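Local coordinates for histone-lysine N-methyltransferase, H3 lysine-9 specific SUVH6 (PDB 6A5K), which acts as an H3K9-specific histone methyltransferase with S-adenosylmethionine as methyl donor, and probably reads methylated non-CG DNA through its SRA domain, at residues 88-93 and 108-113; 64-69 and 100-105. The protein carries 1 engineered substitution. All blocks are in the same frame, centred on the assembly; numbering follows the deposited sequence.

Interaction 1: residues 88-93 and 108-113; sequences GIHKPS and ATSIVA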
# COMPACT_ATOMS: atom_id res chain seq x y z
N GLY A 88 8.68 -16.23 -5.96
CA GLY A 88 8.53 -17.52 -6.61
C GLY A 88 7.14 -17.75 -7.19
O GLY A 88 6.73 -18.89 -7.40
N ILE A 89 6.42 -16.66 -7.43
CA ILE A 89 5.09 -16.73 -8.04
C ILE A 89 5.20 -17.04 -9.53
O ILE A 89 4.42 -17.81 -10.10
CB ILE A 89 4.31 -15.41 -7.87
CG1 ILE A 89 4.01 -15.14 -6.40
CG2 ILE A 89 3.01 -15.43 -8.68
CD1 ILE A 89 3.38 -13.79 -6.16
N HIS A 90 6.18 -16.39 -10.16
CA HIS A 90 6.39 -16.45 -11.60
C HIS A 90 7.87 -16.17 -11.81
O HIS A 90 8.35 -15.09 -11.47
CB HIS A 90 5.51 -15.42 -12.32
CG HIS A 90 5.56 -15.51 -13.82
ND1 HIS A 90 4.83 -16.43 -14.53
CD2 HIS A 90 6.23 -14.77 -14.73
CE1 HIS A 90 5.05 -16.26 -15.82
NE2 HIS A 90 5.90 -15.26 -15.97
N LYS A 91 8.60 -17.15 -12.33
CA LYS A 91 10.06 -17.07 -12.35
C LYS A 91 10.65 -16.26 -13.52
O LYS A 91 11.57 -15.48 -13.29
CB LYS A 91 10.65 -18.48 -12.35
CG LYS A 91 10.35 -19.27 -11.08
CD LYS A 91 11.22 -18.79 -9.92
CE LYS A 91 10.82 -19.45 -8.61
NZ LYS A 91 10.75 -20.93 -8.74
N PRO A 92 10.13 -16.42 -14.75
CA PRO A 92 10.74 -15.66 -15.85
C PRO A 92 10.64 -14.15 -15.66
O PRO A 92 9.58 -13.64 -15.27
CB PRO A 92 9.93 -16.10 -17.08
CG PRO A 92 9.40 -17.44 -16.73
CD PRO A 92 9.10 -17.35 -15.26
N SER A 93 11.73 -13.44 -15.93
CA SER A 93 11.76 -12.00 -15.76
C SER A 93 10.96 -11.29 -16.85
O SER A 93 10.49 -10.17 -16.65
CB SER A 93 13.20 -11.49 -15.76
OG SER A 93 13.77 -11.59 -17.05
N ALA A 108 2.03 -25.74 -17.35
CA ALA A 108 2.20 -24.36 -16.93
C ALA A 108 1.94 -24.22 -15.44
O ALA A 108 1.05 -24.86 -14.89
CB ALA A 108 1.29 -23.44 -17.70
N THR A 109 2.72 -23.36 -14.79
CA THR A 109 2.48 -23.04 -13.39
C THR A 109 1.86 -21.66 -13.28
O THR A 109 1.03 -21.41 -12.39
CB THR A 109 3.78 -23.07 -12.58
OG1 THR A 109 4.75 -22.24 -13.23
CG2 THR A 109 4.31 -24.50 -12.46
N SER A 110 2.26 -20.75 -14.16
CA SER A 110 1.73 -19.39 -14.05
C SER A 110 1.85 -18.63 -15.35
O SER A 110 2.74 -18.90 -16.15
CB SER A 110 2.46 -18.63 -12.94
OG SER A 110 3.83 -18.51 -13.24
N ILE A 111 0.94 -17.69 -15.59
CA ILE A 111 1.05 -16.82 -16.75
C ILE A 111 0.85 -15.36 -16.35
O ILE A 111 0.09 -15.05 -15.43
CB ILE A 111 0.03 -17.18 -17.86
CG1 ILE A 111 -1.41 -17.02 -17.36
CG2 ILE A 111 0.28 -18.59 -18.38
CD1 ILE A 111 -2.47 -17.35 -18.42
N VAL A 112 1.54 -14.47 -17.05
CA VAL A 112 1.28 -13.04 -16.90
C VAL A 112 0.48 -12.59 -18.11
O VAL A 112 0.96 -12.65 -19.24
CB VAL A 112 2.57 -12.22 -16.78
CG1 VAL A 112 2.23 -10.73 -16.61
CG2 VAL A 112 3.41 -12.71 -15.62
N ALA A 113 -0.75 -12.14 -17.87
CA ALA A 113 -1.69 -11.86 -18.96
C ALA A 113 -2.02 -10.38 -19.08
O ALA A 113 -2.22 -9.70 -18.08
CB ALA A 113 -2.96 -12.66 -18.76

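Interaction 2: residues 64-69 and 100-105; sequences HILGEV and MKYGKA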
# COMPACT_ATOMS: atom_id res chain seq x y z
N HIS A 64 9.73 -24.71 -8.32
CA HIS A 64 8.47 -24.31 -8.94
C HIS A 64 7.31 -24.82 -8.10
O HIS A 64 7.39 -25.90 -7.52
CB HIS A 64 8.35 -24.86 -10.37
CG HIS A 64 8.99 -23.99 -11.42
ND1 HIS A 64 10.34 -24.02 -11.68
CD2 HIS A 64 8.46 -23.08 -12.27
CE1 HIS A 64 10.62 -23.16 -12.65
NE2 HIS A 64 9.49 -22.58 -13.02
N ILE A 65 6.24 -24.04 -8.03
CA ILE A 65 5.05 -24.42 -7.27
C ILE A 65 3.81 -24.55 -8.16
O ILE A 65 3.51 -23.66 -8.95
CB ILE A 65 4.75 -23.39 -6.16
CG1 ILE A 65 5.94 -23.27 -5.21
CG2 ILE A 65 3.48 -23.77 -5.41
CD1 ILE A 65 5.82 -22.14 -4.22
N LEU A 66 3.09 -25.66 -8.03
CA LEU A 66 1.81 -25.82 -8.71
C LEU A 66 0.65 -25.48 -7.78
O LEU A 66 0.51 -26.09 -6.72
CB LEU A 66 1.65 -27.24 -9.25
CG LEU A 66 0.60 -27.46 -10.35
CD1 LEU A 66 0.87 -26.59 -11.57
CD2 LEU A 66 0.55 -28.94 -10.75
N GLY A 67 -0.16 -24.50 -8.17
CA GLY A 67 -1.32 -24.12 -7.38
C GLY A 67 -1.06 -22.93 -6.47
O GLY A 67 -0.34 -22.01 -6.83
N GLU A 68 -1.67 -22.96 -5.28
CA GLU A 68 -1.56 -21.87 -4.32
C GLU A 68 -0.14 -21.71 -3.76
O GLU A 68 0.50 -22.69 -3.39
CB GLU A 68 -2.52 -22.06 -3.14
CG GLU A 68 -4.01 -22.00 -3.48
CD GLU A 68 -4.58 -23.33 -3.93
OE1 GLU A 68 -3.80 -24.29 -4.10
OE2 GLU A 68 -5.82 -23.43 -4.08
N VAL A 69 0.32 -20.47 -3.70
CA VAL A 69 1.60 -20.14 -3.09
C VAL A 69 1.36 -19.61 -1.68
O VAL A 69 0.63 -18.63 -1.51
CB VAL A 69 2.36 -19.09 -3.92
CG1 VAL A 69 3.63 -18.65 -3.20
CG2 VAL A 69 2.67 -19.63 -5.31
N MSE A 100 6.60 -26.22 -15.25
CA MSE A 100 7.42 -27.14 -14.48
C MSE A 100 7.20 -28.57 -14.96
O MSE A 100 6.19 -28.87 -15.60
CB MSE A 100 7.11 -27.03 -12.98
CG MSE A 100 5.88 -27.79 -12.52
SE MSE A 100 5.47 -27.54 -10.61
CE MSE A 100 4.34 -29.12 -10.40
N LYS A 101 8.16 -29.43 -14.66
CA LYS A 101 8.07 -30.84 -14.97
C LYS A 101 6.85 -31.44 -14.27
O LYS A 101 6.58 -31.14 -13.11
CB LYS A 101 9.36 -31.55 -14.54
CG LYS A 101 9.55 -32.95 -15.05
CD LYS A 101 10.95 -33.46 -14.74
CE LYS A 101 11.30 -34.67 -15.60
NZ LYS A 101 12.77 -34.93 -15.65
N TYR A 102 6.10 -32.28 -14.98
CA TYR A 102 4.94 -32.94 -14.40
C TYR A 102 4.80 -34.32 -15.00
O TYR A 102 4.36 -34.46 -16.14
CB TYR A 102 3.66 -32.13 -14.65
CG TYR A 102 2.44 -32.68 -13.96
CD1 TYR A 102 1.67 -33.68 -14.53
CD2 TYR A 102 2.05 -32.20 -12.72
CE1 TYR A 102 0.56 -34.19 -13.89
CE2 TYR A 102 0.94 -32.69 -12.08
CZ TYR A 102 0.20 -33.68 -12.66
OH TYR A 102 -0.91 -34.17 -12.01
N GLY A 103 5.16 -35.34 -14.23
CA GLY A 103 5.25 -36.69 -14.76
C GLY A 103 6.29 -36.70 -15.87
O GLY A 103 7.42 -36.26 -15.66
N LYS A 104 5.90 -37.20 -17.04
CA LYS A 104 6.77 -37.19 -18.21
C LYS A 104 6.64 -35.89 -18.99
O LYS A 104 7.36 -35.66 -19.95
CB LYS A 104 6.45 -38.36 -19.13
CG LYS A 104 6.84 -39.72 -18.61
CD LYS A 104 6.52 -40.76 -19.66
CE LYS A 104 7.11 -42.11 -19.32
NZ LYS A 104 8.60 -42.06 -19.20
N ALA A 105 5.70 -35.06 -18.57
CA ALA A 105 5.39 -33.85 -19.31
C ALA A 105 5.81 -32.59 -18.57
O ALA A 105 6.50 -32.65 -17.55
CB ALA A 105 3.90 -33.80 -19.62

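Interaction 1: residues 88-93 and 108-113
His-90 and Ser-110 share the strongest polar bond of this buried contact: His-90 ND1 lies 2.6 Å from Ser-110 OG, at a bond angle of 156°, and either atom could be the donor. The hydroxyl sits near the plane of the imidazole, at its edge. Ser-110 OG stands between its own backbone N and carbonyl carbon (chi1 62°), on the side of the strand that faces the 88-93 loop. From there it also comes within 3.3 Å of Ile-89 O, at best a weak bond; that carbonyl is hydrogen-bonded as well by Arg-172 NH2 from strand 171-176. The other ring nitrogen, His-90 NE2, bonds Ala-95 O, so both nitrogens are engaged. The strand is not regular here: Thr-109 and Ser-110 both face Asp-98, a classic beta bulge in the SRA-domain sheet. The loop, for its part, leaves helix 81-87 through a Schellman motif with Gly-88 at C-prime (phi 74°). Beyond the polar bonds, the ring is packed on both faces. Val-112 CG2 makes a CH-pi contact 3.7 Å from the centroid of the His-90 ring, while Pro-92 CD lies 3.8 Å above the plane on the opposite face, offset toward the rim. An alanine at His-90 would probably leave Ser-110 OG and Ala-95 O without their imidazole partners and open a gap between Pro-92 and Val-112. Ser-110 O meets the ring in plane at its edge, 3.5 Å from His-90 CE1.

Interaction 2: residues 64-69 and 100-105
Ile-65 C lies 4.2 Å from Met-100 SE, and the oxygen on that carbon is held from the neighbouring sheet strand: Arg-172 NH1 donates to Ile-65 O and to Gly-67 O. One guanidinium nitrogen thus grips the 64-69 loop at two carbonyls, two residues apart. Gly-67, the second of the two, adopts backbone angles at which a CB atom would press against the carbonyl O of Leu-66. No hydrogen bond joins the 64-69 and 100-105 segments directly; what meets there is mainly side chain on side chain. Met-100, present as selenomethionine, is a partner in most of these contacts. Its CG stands between its backbone N and carbonyl carbon (chi1 81°), and the chain then runs out extended past the loop. Near its base, Met-100 CB is 3.6 Å from His-64 CB, the two side chains running antiparallel past one another. The His-64 ring leads on to Asp-98, where NE2 bonds OD1. At the other end, Met-100 CE presses on Leu-66 CB at 3.5 Å, tighter than usual for two carbons, the side chains crossing at about a right angle. Leu-66 CD2 bridges onward: it lies 3.8 Å from Met-100 CE and 4.0 Å from Tyr-102 CE2. Leu-66, Met-100 and Tyr-102 also touch a crystal neighbour, which may influence their conformations. Past Tyr-102 the chain reverses through a type II' turn from Tyr-102 to Ala-105, with Gly-103 at positive phi. Tyr-102 N to Ala-105 O (2.6 Å) and Ala-105 N to Tyr-102 O (2.8 Å) close it, the signature of a two-residue beta hairpin, here joining strands 97-102 and 105-113 of the SRA domain.

In the fold
From the N terminus come 64-69, a loop after helix 44-54, then 88-93, the exit from helix 81-87, next 100-105, the end of strand 97-102 with the turn that follows, and 108-113 on the return strand. Interaction 2 closes the longer loop, with 30 residues between its segments; interaction 1 closes one of 14. Because the segments alternate, the two closures cross rather than nest, their centres about 12 Å apart. Both reach the same sheet of the SRA domain, through the neighbouring strands 97-102 and 105-113, interaction 1 buried and interaction 2 at the surface. Thr-109 joins them: its CG2 lies 3.6 Å from Met-100 CG. Arg-172, on strand 171-176, bonds carbonyls of both loops.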